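Long-range contacts in putative L-alanine-DL-glutamate epimerase (Burkholderia xenovorans LB400, PDB 3SN4), which probably catalyses a magnesium-dependent racemisation or epimerisation, as some members of the mandelate racemase/muconate lactonizing enzyme family do: residues V121-C126 against R157-I162; I216-N221 against F239-V244; P317-G322 against R340-D345. All coordinates share one frame; numbering follows the deposited sequence.

Interaction 1: V121-C126 against R157-I162; sequences VYWSHC and RQFRAI. With AKG (2-oxoglutaric acid), chain C.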
loop_
_atom_site.group_PDB
_atom_site.type_symbol
_atom_site.label_atom_id
_atom_site.label_comp_id
_atom_site.label_asym_id
_atom_site.label_seq_id
_atom_site.Cartn_x
_atom_site.Cartn_y
_atom_site.Cartn_z
ATOM N N VAL A 121 -0.242 -16.332 36.353
ATOM C CA VAL A 121 -1.251 -17.030 35.604
ATOM C C VAL A 121 -2.557 -16.273 35.713
ATOM O O VAL A 121 -2.715 -15.391 36.575
ATOM C CB VAL A 121 -1.455 -18.465 36.183
ATOM C CG1 VAL A 121 -0.134 -19.217 36.228
ATOM C CG2 VAL A 121 -2.068 -18.396 37.614
ATOM N N TYR A 122 -3.487 -16.602 34.825
ATOM C CA TYR A 122 -4.891 -16.324 35.086
ATOM C C TYR A 122 -5.685 -17.621 35.194
ATOM O O TYR A 122 -5.383 -18.615 34.531
ATOM C CB TYR A 122 -5.504 -15.413 34.045
ATOM C CG TYR A 122 -5.609 -15.951 32.654
ATOM C CD1 TYR A 122 -6.801 -16.512 32.185
ATOM C CD2 TYR A 122 -4.544 -15.832 31.762
ATOM C CE1 TYR A 122 -6.914 -16.967 30.860
ATOM C CE2 TYR A 122 -4.650 -16.295 30.441
ATOM C CZ TYR A 122 -5.835 -16.840 30.008
ATOM O OH TYR A 122 -5.911 -17.279 28.730
ATOM N N TRP A 123 -6.706 -17.574 36.033
ATOM C CA TRP A 123 -7.611 -18.698 36.243
ATOM C C TRP A 123 -8.647 -18.647 35.146
ATOM O O TRP A 123 -9.534 -17.783 35.144
ATOM C CB TRP A 123 -8.257 -18.590 37.615
ATOM C CG TRP A 123 -9.338 -19.606 37.933
ATOM C CD1 TRP A 123 -9.983 -20.437 37.074
ATOM C CD2 TRP A 123 -9.942 -19.809 39.216
ATOM N NE1 TRP A 123 -10.932 -21.176 37.743
ATOM C CE2 TRP A 123 -10.931 -20.801 39.060
ATOM C CE3 TRP A 123 -9.733 -19.255 40.482
ATOM C CZ2 TRP A 123 -11.719 -21.251 40.130
ATOM C CZ3 TRP A 123 -10.507 -19.704 41.546
ATOM C CH2 TRP A 123 -11.486 -20.697 41.365
ATOM N N SER A 124 -8.492 -19.559 34.199
ATOM C CA SER A 124 -9.265 -19.535 32.982
ATOM C C SER A 124 -10.543 -20.297 33.160
ATOM O O SER A 124 -10.681 -21.077 34.115
ATOM C CB SER A 124 -8.460 -20.137 31.833
ATOM O OG SER A 124 -9.145 -19.878 30.637
ATOM N N HIS A 125 -11.491 -20.052 32.246
ATOM C CA HIS A 125 -12.828 -20.656 32.291
ATOM C C HIS A 125 -13.456 -20.507 33.671
ATOM O O HIS A 125 -13.935 -21.475 34.261
ATOM C CB HIS A 125 -12.747 -22.133 31.888
ATOM C CG HIS A 125 -12.260 -22.319 30.497
ATOM N ND1 HIS A 125 -10.949 -22.618 30.202
ATOM C CD2 HIS A 125 -12.893 -22.165 29.310
ATOM C CE1 HIS A 125 -10.800 -22.667 28.890
ATOM N NE2 HIS A 125 -11.964 -22.399 28.328
ATOM N N CYS A 126 -13.430 -19.273 34.164
ATOM C CA CYS A 126 -13.886 -18.941 35.487
ATOM C C CYS A 126 -14.949 -17.843 35.352
ATOM O O CYS A 126 -14.593 -16.670 35.121
ATOM C CB CYS A 126 -12.685 -18.441 36.295
ATOM S SG CYS A 126 -13.067 -17.725 37.929
ATOM N N ARG A 157 -8.099 -16.624 46.886
ATOM C CA ARG A 157 -7.035 -17.589 46.601
ATOM C C ARG A 157 -5.801 -16.938 45.977
ATOM O O ARG A 157 -4.905 -17.634 45.514
ATOM C CB ARG A 157 -7.559 -18.768 45.738
ATOM C CG ARG A 157 -8.490 -19.723 46.531
ATOM C CD ARG A 157 -9.284 -20.731 45.704
ATOM N NE ARG A 157 -8.465 -21.846 45.258
ATOM C CZ ARG A 157 -8.901 -22.842 44.481
ATOM N NH1 ARG A 157 -10.170 -22.891 44.070
ATOM N NH2 ARG A 157 -8.058 -23.800 44.092
ATOM N N GLN A 158 -5.775 -15.607 45.952
ATOM C CA GLN A 158 -4.624 -14.839 45.509
ATOM C C GLN A 158 -4.378 -14.897 44.004
ATOM O O GLN A 158 -3.295 -14.547 43.541
ATOM C CB GLN A 158 -3.349 -15.268 46.256
ATOM C CG GLN A 158 -3.353 -14.983 47.736
ATOM C CD GLN A 158 -1.931 -15.055 48.309
ATOM O OE1 GLN A 158 -1.345 -16.140 48.408
ATOM N NE2 GLN A 158 -1.361 -13.888 48.644
ATOM N N PHE A 159 -5.376 -15.311 43.228
ATOM C CA PHE A 159 -5.244 -15.216 41.776
ATOM C C PHE A 159 -5.380 -13.768 41.340
ATOM O O PHE A 159 -6.207 -13.005 41.863
ATOM C CB PHE A 159 -6.185 -16.195 41.072
ATOM C CG PHE A 159 -5.752 -17.620 41.255
ATOM C CD1 PHE A 159 -6.329 -18.418 42.242
ATOM C CD2 PHE A 159 -4.685 -18.139 40.496
ATOM C CE1 PHE A 159 -5.887 -19.737 42.459
ATOM C CE2 PHE A 159 -4.226 -19.453 40.703
ATOM C CZ PHE A 159 -4.834 -20.256 41.697
ATOM N N ARG A 160 -4.536 -13.384 40.389
ATOM C CA ARG A 160 -4.424 -11.994 39.977
ATOM C C ARG A 160 -5.348 -11.652 38.826
ATOM O O ARG A 160 -5.595 -10.487 38.545
ATOM C CB ARG A 160 -2.984 -11.717 39.597
ATOM C CG ARG A 160 -2.041 -11.988 40.737
ATOM C CD ARG A 160 -0.611 -11.916 40.291
ATOM N NE ARG A 160 0.264 -12.239 41.413
ATOM C CZ ARG A 160 1.584 -12.112 41.385
ATOM N NH1 ARG A 160 2.199 -11.676 40.279
ATOM N NH2 ARG A 160 2.286 -12.427 42.461
ATOM N N ALA A 161 -5.871 -12.682 38.173
ATOM C CA ALA A 161 -6.661 -12.518 36.953
ATOM C C ALA A 161 -7.561 -13.726 36.737
ATOM O O ALA A 161 -7.232 -14.821 37.159
ATOM C CB ALA A 161 -5.730 -12.313 35.733
ATOM N N ILE A 162 -8.707 -13.501 36.097
ATOM C CA ILE A 162 -9.673 -14.549 35.771
ATOM C C ILE A 162 -10.199 -14.313 34.344
ATOM O O ILE A 162 -10.218 -13.171 33.875
ATOM C CB ILE A 162 -10.866 -14.589 36.784
ATOM C CG1 ILE A 162 -11.720 -13.331 36.706
ATOM C CG2 ILE A 162 -10.369 -14.816 38.214
ATOM C CD1 ILE A 162 -12.862 -13.322 37.704
HETATM C C1 AKG C . -9.194 -20.720 25.673
HETATM O O1 AKG C . -8.759 -21.539 26.534
HETATM O O2 AKG C . -8.799 -19.511 25.672
HETATM C C2 AKG C . -10.149 -21.165 24.623
HETATM O O5 AKG C . -10.696 -20.345 23.889
HETATM C C3 AKG C . -10.447 -22.617 24.327
HETATM C C4 AKG C . -11.693 -23.270 24.953
HETATM C C5 AKG C . -13.073 -22.648 24.821
HETATM O O3 AKG C . -13.323 -21.652 25.542
HETATM O O4 AKG C . -13.930 -23.180 24.055
HETATM O O HOH W 1 -2.688 -15.247 39.259
#

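Interaction 2: I216-N221 against F239-V244; sequences ILLDLN and FDLFWV. With MG (magnesium ion), chain B; AKG (2-oxoglutaric acid), chain C.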
loop_
_atom_site.group_PDB
_atom_site.type_symbol
_atom_site.label_atom_id
_atom_site.label_comp_id
_atom_site.label_asym_id
_atom_site.label_seq_id
_atom_site.Cartn_x
_atom_site.Cartn_y
_atom_site.Cartn_z
ATOM N N ILE A 216 -9.785 -8.934 34.845
ATOM C CA ILE A 216 -10.804 -9.720 34.191
ATOM C C ILE A 216 -10.539 -9.761 32.698
ATOM O O ILE A 216 -10.409 -8.710 32.049
ATOM C CB ILE A 216 -12.199 -9.142 34.444
ATOM C CG1 ILE A 216 -12.531 -9.145 35.950
ATOM C CG2 ILE A 216 -13.251 -9.904 33.665
ATOM C CD1 ILE A 216 -13.929 -8.564 36.252
ATOM N N LEU A 217 -10.435 -10.981 32.188
ATOM C CA LEU A 217 -10.254 -11.250 30.791
ATOM C C LEU A 217 -11.598 -11.736 30.239
ATOM O O LEU A 217 -12.347 -12.409 30.941
ATOM C CB LEU A 217 -9.183 -12.327 30.592
ATOM C CG LEU A 217 -7.719 -11.924 30.856
ATOM C CD1 LEU A 217 -7.461 -11.663 32.339
ATOM C CD2 LEU A 217 -6.747 -12.969 30.330
ATOM N N LEU A 218 -11.886 -11.405 28.978
ATOM C CA LEU A 218 -13.095 -11.873 28.312
ATOM C C LEU A 218 -12.706 -12.583 27.026
ATOM O O LEU A 218 -11.975 -12.024 26.195
ATOM C CB LEU A 218 -14.027 -10.703 28.024
ATOM C CG LEU A 218 -15.368 -10.941 27.312
ATOM C CD1 LEU A 218 -16.329 -11.872 28.091
ATOM C CD2 LEU A 218 -16.008 -9.601 27.031
ATOM N N ASP A 219 -13.201 -13.814 26.864
ATOM C CA ASP A 219 -12.990 -14.586 25.634
ATOM C C ASP A 219 -14.299 -14.694 24.886
ATOM O O ASP A 219 -15.296 -15.197 25.421
ATOM C CB ASP A 219 -12.417 -15.960 25.958
ATOM C CG ASP A 219 -11.823 -16.679 24.746
ATOM O OD1 ASP A 219 -12.086 -16.316 23.569
ATOM O OD2 ASP A 219 -11.089 -17.662 24.989
ATOM N N LEU A 220 -14.284 -14.188 23.649
ATOM C CA LEU A 220 -15.422 -14.243 22.729
ATOM C C LEU A 220 -15.257 -15.321 21.648
ATOM O O LEU A 220 -16.170 -15.540 20.842
ATOM C CB LEU A 220 -15.620 -12.861 22.092
ATOM C CG LEU A 220 -15.772 -11.673 23.086
ATOM C CD1 LEU A 220 -15.766 -10.313 22.311
ATOM C CD2 LEU A 220 -17.032 -11.837 23.922
ATOM N N ASN A 221 -14.121 -16.014 21.661
ATOM C CA ASN A 221 -13.839 -17.164 20.776
ATOM C C ASN A 221 -14.221 -16.802 19.325
ATOM O O ASN A 221 -13.884 -15.702 18.881
ATOM C CB ASN A 221 -14.539 -18.433 21.268
ATOM C CG ASN A 221 -14.084 -18.871 22.638
ATOM O OD1 ASN A 221 -14.742 -18.589 23.635
ATOM N ND2 ASN A 221 -12.957 -19.573 22.695
ATOM N N PHE A 239 -15.893 -0.878 30.821
ATOM C CA PHE A 239 -15.331 -1.931 31.683
ATOM C C PHE A 239 -13.812 -1.949 31.641
ATOM O O PHE A 239 -13.204 -1.612 30.619
ATOM C CB PHE A 239 -15.877 -3.305 31.285
ATOM C CG PHE A 239 -17.315 -3.468 31.612
ATOM C CD1 PHE A 239 -17.704 -4.111 32.772
ATOM C CD2 PHE A 239 -18.289 -2.914 30.788
ATOM C CE1 PHE A 239 -19.061 -4.226 33.101
ATOM C CE2 PHE A 239 -19.636 -3.024 31.102
ATOM C CZ PHE A 239 -20.024 -3.682 32.265
ATOM N N ASP A 240 -13.196 -2.324 32.753
ATOM C CA ASP A 240 -11.743 -2.468 32.799
ATOM C C ASP A 240 -11.393 -3.922 32.502
ATOM O O ASP A 240 -11.476 -4.782 33.370
ATOM C CB ASP A 240 -11.195 -2.046 34.170
ATOM C CG ASP A 240 -9.699 -2.271 34.293
ATOM O OD1 ASP A 240 -8.985 -2.182 33.256
ATOM O OD2 ASP A 240 -9.243 -2.529 35.434
ATOM N N LEU A 241 -11.034 -4.191 31.256
ATOM C CA LEU A 241 -10.724 -5.551 30.811
ATOM C C LEU A 241 -9.232 -5.689 30.478
ATOM O O LEU A 241 -8.681 -4.851 29.762
ATOM C CB LEU A 241 -11.619 -5.912 29.620
ATOM C CG LEU A 241 -13.129 -5.822 29.927
ATOM C CD1 LEU A 241 -14.023 -5.975 28.682
ATOM C CD2 LEU A 241 -13.460 -6.880 30.953
ATOM N N PHE A 242 -8.592 -6.720 31.044
ATOM C CA PHE A 242 -7.177 -7.065 30.807
ATOM C C PHE A 242 -6.947 -7.377 29.313
ATOM O O PHE A 242 -5.987 -6.886 28.706
ATOM C CB PHE A 242 -6.822 -8.255 31.717
ATOM C CG PHE A 242 -5.404 -8.740 31.628
ATOM C CD1 PHE A 242 -4.467 -8.367 32.572
ATOM C CD2 PHE A 242 -5.023 -9.635 30.651
ATOM C CE1 PHE A 242 -3.148 -8.857 32.519
ATOM C CE2 PHE A 242 -3.714 -10.123 30.588
ATOM C CZ PHE A 242 -2.787 -9.758 31.526
ATOM N N TRP A 243 -7.823 -8.196 28.743
ATOM C CA TRP A 243 -7.937 -8.333 27.299
ATOM C C TRP A 243 -9.298 -8.839 26.899
ATOM O O TRP A 243 -10.034 -9.364 27.734
ATOM C CB TRP A 243 -6.821 -9.187 26.687
ATOM C CG TRP A 243 -6.904 -10.678 26.804
ATOM C CD1 TRP A 243 -8.000 -11.478 26.655
ATOM C CD2 TRP A 243 -5.800 -11.555 27.015
ATOM N NE1 TRP A 243 -7.650 -12.802 26.804
ATOM C CE2 TRP A 243 -6.296 -12.870 27.007
ATOM C CE3 TRP A 243 -4.436 -11.350 27.235
ATOM C CZ2 TRP A 243 -5.483 -13.970 27.217
ATOM C CZ3 TRP A 243 -3.629 -12.449 27.443
ATOM C CH2 TRP A 243 -4.157 -13.743 27.419
ATOM N N VAL A 244 -9.621 -8.645 25.618
ATOM C CA VAL A 244 -10.748 -9.296 24.971
ATOM C C VAL A 244 -10.183 -10.176 23.866
ATOM O O VAL A 244 -9.434 -9.715 23.000
ATOM C CB VAL A 244 -11.743 -8.316 24.385
ATOM C CG1 VAL A 244 -12.951 -9.060 23.790
ATOM C CG2 VAL A 244 -12.228 -7.302 25.442
HETATM MG MG MG B . -9.586 -18.535 23.784
HETATM C C1 AKG C . -9.194 -20.720 25.673
HETATM O O1 AKG C . -8.759 -21.539 26.534
HETATM O O2 AKG C . -8.799 -19.511 25.672
HETATM C C2 AKG C . -10.149 -21.165 24.623
HETATM O O5 AKG C . -10.696 -20.345 23.889
HETATM C C3 AKG C . -10.447 -22.617 24.327
HETATM C C4 AKG C . -11.693 -23.270 24.953
HETATM C C5 AKG C . -13.073 -22.648 24.821
HETATM O O3 AKG C . -13.323 -21.652 25.542
HETATM O O4 AKG C . -13.930 -23.180 24.055
HETATM O O HOH W 2 -9.583 -6.116 34.552
HETATM O O HOH W 3 -10.399 -17.767 22.076
#

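Interaction 3: P317-G322 against R340-D345; sequences PHNFYG and RIMETD. With AKG (2-oxoglutaric acid), chain C.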
loop_
_atom_site.group_PDB
_atom_site.type_symbol
_atom_site.label_atom_id
_atom_site.label_comp_id
_atom_site.label_asym_id
_atom_site.label_seq_id
_atom_site.Cartn_x
_atom_site.Cartn_y
_atom_site.Cartn_z
ATOM N N PRO A 317 0.709 -18.640 26.327
ATOM C CA PRO A 317 0.335 -20.008 25.946
ATOM C C PRO A 317 -1.142 -20.303 26.121
ATOM O O PRO A 317 -1.791 -19.845 27.104
ATOM C CB PRO A 317 1.142 -20.898 26.898
ATOM C CG PRO A 317 1.665 -20.043 27.917
ATOM C CD PRO A 317 1.512 -18.602 27.557
ATOM N N HIS A 318 -1.656 -21.075 25.174
ATOM C CA HIS A 318 -2.993 -21.634 25.249
ATOM C C HIS A 318 -2.925 -22.911 26.060
ATOM O O HIS A 318 -2.272 -23.871 25.652
ATOM C CB HIS A 318 -3.461 -21.957 23.842
ATOM C CG HIS A 318 -4.917 -22.220 23.733
ATOM N ND1 HIS A 318 -5.456 -22.951 22.697
ATOM C CD2 HIS A 318 -5.951 -21.878 24.542
ATOM C CE1 HIS A 318 -6.768 -23.013 22.852
ATOM N NE2 HIS A 318 -7.092 -22.381 23.970
ATOM N N ASN A 319 -3.601 -22.924 27.201
ATOM C CA ASN A 319 -3.468 -24.018 28.147
ATOM C C ASN A 319 -4.784 -24.265 28.847
ATOM O O ASN A 319 -5.114 -23.565 29.819
ATOM C CB ASN A 319 -2.398 -23.651 29.174
ATOM C CG ASN A 319 -2.078 -24.772 30.108
ATOM O OD1 ASN A 319 -1.781 -25.890 29.668
ATOM N ND2 ASN A 319 -2.128 -24.491 31.413
ATOM N N PHE A 320 -5.547 -25.237 28.343
ATOM C CA PHE A 320 -6.832 -25.574 28.944
ATOM C C PHE A 320 -7.124 -27.075 28.937
ATOM O O PHE A 320 -8.290 -27.508 28.793
ATOM C CB PHE A 320 -7.984 -24.766 28.308
ATOM C CG PHE A 320 -8.432 -25.259 26.943
ATOM C CD1 PHE A 320 -9.714 -25.771 26.767
ATOM C CD2 PHE A 320 -7.598 -25.178 25.837
ATOM C CE1 PHE A 320 -10.140 -26.235 25.506
ATOM C CE2 PHE A 320 -8.030 -25.637 24.576
ATOM C CZ PHE A 320 -9.300 -26.156 24.421
ATOM N N TYR A 321 -6.073 -27.858 29.136
ATOM C CA TYR A 321 -6.208 -29.295 29.168
ATOM C C TYR A 321 -5.798 -29.862 30.556
ATOM O O TYR A 321 -6.210 -29.320 31.584
ATOM C CB TYR A 321 -5.391 -29.879 28.014
ATOM C CG TYR A 321 -5.474 -29.117 26.704
ATOM C CD1 TYR A 321 -6.384 -29.475 25.707
ATOM C CD2 TYR A 321 -4.590 -28.063 26.441
ATOM C CE1 TYR A 321 -6.437 -28.765 24.463
ATOM C CE2 TYR A 321 -4.618 -27.354 25.212
ATOM C CZ TYR A 321 -5.543 -27.719 24.221
ATOM O OH TYR A 321 -5.573 -27.011 23.018
ATOM N N GLY A 322 -5.020 -30.944 30.582
ATOM C CA GLY A 322 -4.599 -31.600 31.841
ATOM C C GLY A 322 -3.207 -31.198 32.321
ATOM O O GLY A 322 -2.554 -30.369 31.717
ATOM N N ARG A 340 3.351 -12.648 28.115
ATOM C CA ARG A 340 2.296 -11.787 28.670
ATOM C C ARG A 340 1.818 -12.261 30.048
ATOM O O ARG A 340 1.737 -11.483 30.996
ATOM C CB ARG A 340 1.101 -11.707 27.722
ATOM C CG ARG A 340 0.018 -10.702 28.164
ATOM C CD ARG A 340 0.599 -9.329 28.274
ATOM N NE ARG A 340 -0.252 -8.355 28.952
ATOM C CZ ARG A 340 -0.273 -8.133 30.273
ATOM N NH1 ARG A 340 0.478 -8.832 31.127
ATOM N NH2 ARG A 340 -1.095 -7.204 30.749
ATOM N N ILE A 341 1.492 -13.548 30.100
ATOM C CA ILE A 341 0.876 -14.218 31.251
ATOM C C ILE A 341 0.649 -15.680 30.822
ATOM O O ILE A 341 0.709 -15.981 29.622
ATOM C CB ILE A 341 -0.473 -13.547 31.612
ATOM C CG1 ILE A 341 -1.007 -14.025 32.964
ATOM C CG2 ILE A 341 -1.499 -13.785 30.512
ATOM C CD1 ILE A 341 -2.128 -13.110 33.531
HETATM N N MSE A 342 0.364 -16.579 31.766
HETATM C CA MSE A 342 0.010 -17.955 31.423
HETATM C C MSE A 342 -1.403 -18.324 31.817
HETATM O O MSE A 342 -1.870 -18.019 32.921
HETATM C CB MSE A 342 0.936 -18.976 32.068
HETATM C CG MSE A 342 0.587 -20.435 31.584
HETATM SE SE MSE A 342 2.061 -21.466 31.850
HETATM C CE MSE A 342 1.137 -23.218 32.008
ATOM N N GLU A 343 -2.069 -19.012 30.899
ATOM C CA GLU A 343 -3.421 -19.513 31.131
ATOM C C GLU A 343 -3.343 -20.787 31.942
ATOM O O GLU A 343 -2.495 -21.639 31.714
ATOM C CB GLU A 343 -4.098 -19.851 29.815
ATOM C CG GLU A 343 -5.519 -20.376 29.956
ATOM C CD GLU A 343 -6.228 -20.577 28.628
ATOM O OE1 GLU A 343 -5.544 -20.734 27.584
ATOM O OE2 GLU A 343 -7.485 -20.556 28.640
ATOM N N THR A 344 -4.267 -20.932 32.861
ATOM C CA THR A 344 -4.422 -22.212 33.509
ATOM C C THR A 344 -5.838 -22.401 34.023
ATOM O O THR A 344 -6.445 -21.455 34.477
ATOM C CB THR A 344 -3.408 -22.370 34.634
ATOM O OG1 THR A 344 -3.241 -23.767 34.868
ATOM C CG2 THR A 344 -3.855 -21.657 35.913
ATOM N N ASP A 345 -6.338 -23.632 33.949
ATOM C CA ASP A 345 -7.638 -23.986 34.523
ATOM C C ASP A 345 -7.436 -24.437 35.965
ATOM O O ASP A 345 -6.816 -25.460 36.246
ATOM C CB ASP A 345 -8.329 -25.074 33.712
ATOM C CG ASP A 345 -8.831 -24.586 32.332
ATOM O OD1 ASP A 345 -9.235 -23.400 32.166
ATOM O OD2 ASP A 345 -8.875 -25.435 31.406
HETATM C C1 AKG C . -9.194 -20.720 25.673
HETATM O O1 AKG C . -8.759 -21.539 26.534
HETATM O O2 AKG C . -8.799 -19.511 25.672
HETATM C C2 AKG C . -10.149 -21.165 24.623
HETATM O O5 AKG C . -10.696 -20.345 23.889
HETATM C C3 AKG C . -10.447 -22.617 24.327
HETATM C C4 AKG C . -11.693 -23.270 24.953
HETATM C C5 AKG C . -13.073 -22.648 24.821
HETATM O O3 AKG C . -13.323 -21.652 25.542
HETATM O O4 AKG C . -13.930 -23.180 24.055
HETATM O O HOH W 4 -8.398 -28.084 32.134
#

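Interaction 1: V121-C126 against R157-I162
Trp123 and Phe159 form the aromatic centre of this contact, an offset edge-to-face pair in which the indole turns its edge to the phenyl face, with planes 70° apart and the six-membered ring centroids 5.7 Å apart. The indole reaches it because CG lies anti to the backbone N (chi1 174°). Val121 CG2 meets the rim of the same phenyl ring in its plane, 3.9 Å from Phe159 CD2. Smaller groups fill the rest: Ala161 CB sits 3.5 Å from Tyr122 CB, the small alanine suiting this close approach of the two backbones, and Cys126 SG rests against Ile162 CG2. Arg157 NH1 approaches Trp123 CH2 at 3.7 Å, its guanidinium steeply inclined to the indole, while its charge is met by Glu153.

A nearly straight backbone bond runs from Trp123 N to Ala161 O (3.0 Å, 167°), and a water joins Val121 O to Arg160 N. Beyond the strand, His125 NE2 donates to oxoglutarate O3 at 3.2 Å.

Strands 118-123 and 161-168 are consecutive in the (beta/alpha)7-beta barrel of the enolase superfamily. Helix 144-156, ended by a Schellman motif at Gln158, connects them and packs on Trp123, Cys126 and Ile162.

Interaction 2: I216-N221 against F239-V244
Leu217 packs against two aromatic side chains, Phe242 and Trp243, and its carbons divide between them, CB and CD2 meeting Trp243, CG and CD1 meeting Phe242. CB stands 4.1 Å from Trp243 NE1. CG comes 3.5 Å from Phe242 CD2, since the two side chains run side by side in the same direction. At the fork, CD1 turns to Phe242 CB, also at 3.5 Å, whereas CD2 lies over one face of the indole, 3.6 Å from the centroid of its six-membered ring: a CH-pi contact. A branched leucine suits this place because its two methyls serve both rings at once. Trp243 lends its face here because CG sits between the backbone N and carbonyl carbon (chi1 78°), and its NE1 is hydrogen-bonded to Glu245.

The backbones run parallel, with Leu218 N donating to Trp243 O (3.0 Å) and Phe242 N to Ile216 O (2.9 Å). Farther on, Leu220 CD1 presses unusually tightly on Val244 CG1.

At the end of the strand the chemistry changes. Asn221 N donates to Asp219 OD1 in an Asx turn, which holds the carboxylate while OD2 binds magnesium at 2.1 Å, beside Glu245 and Glu269. Asn221 ND2 makes a weak bond to oxoglutarate O5, itself a magnesium ligand. An apolar strand pair thus carries a hard oxygen ligand, and the metal bound to both oxoglutarate O2 and O5 would probably polarise the ligand's carboxylate and keto group.

Interaction 3: P317-G322 against R340-D345
Asn319 ND2 is held by two acceptors: Glu343 O, 2.9 Å away and close to the amide plane, and the hydroxyl of Thr326. Asparagine fits because its other amide atom, OD1, can accept at the same time from Asn329. A second bond runs the same way: Asn319 N donates to Glu343 OE1 at 3.0 Å and 172°, approaching from above the carboxylate plane. Glu343 extends fully, CG anti to the backbone N (chi1 -180°), which carries OE2 to within 2.7 Å of oxoglutarate O1; Ser124 OG is hydrogen-bonded to the same OE2. His318 lies alongside, its ring nearly coplanar with the carboxylate and His318 CD2 3.3 Å from Glu343 OE1; ND1 is bonded to Asp292.

Phe320 turns one ring face to the ligand, with oxoglutarate C3 lying 3.7 Å above the ring plane. Phe320 CB comes 3.3 Å from Asp345 OD2, which a water bridges to Tyr321 O, while Asp345 OD1 is bonded to His125. Pro317 CG meets CG of Met342, present as selenomethionine, at 3.8 Å.

The segment 317-322 leaves strand 314-317 and enters helix 323-335, with Gly322 as N-cap. That helix covers Asn319 and Met342, while strand 118-123 adjoins strand 342-344 in the sheet and helix 293-296 packs on Tyr321.

All three contacts lie at strands of one barrel or the loops next to them, and all touch the same oxoglutarate. Interactions 1 and 3, with centres about 10 Å apart, are joined by two polar bonds: Ser124 OG to Glu343 OE2 and His125 ND1 to Asp345 OD1, both 2.7 Å. Through the second, Asp345 probably orients the histidine that binds the ligand. Interaction 1 meets interaction 2 where Leu217 N and Ile162 O lie 2.8 Å apart and Tyr122 packs on Leu217 and Trp243. Interactions 2 and 3 touch away from the ligand, through Phe242 and Trp243 against Arg340 and Ile341. Lys163 and Arg178 also hydrogen-bond oxoglutarate.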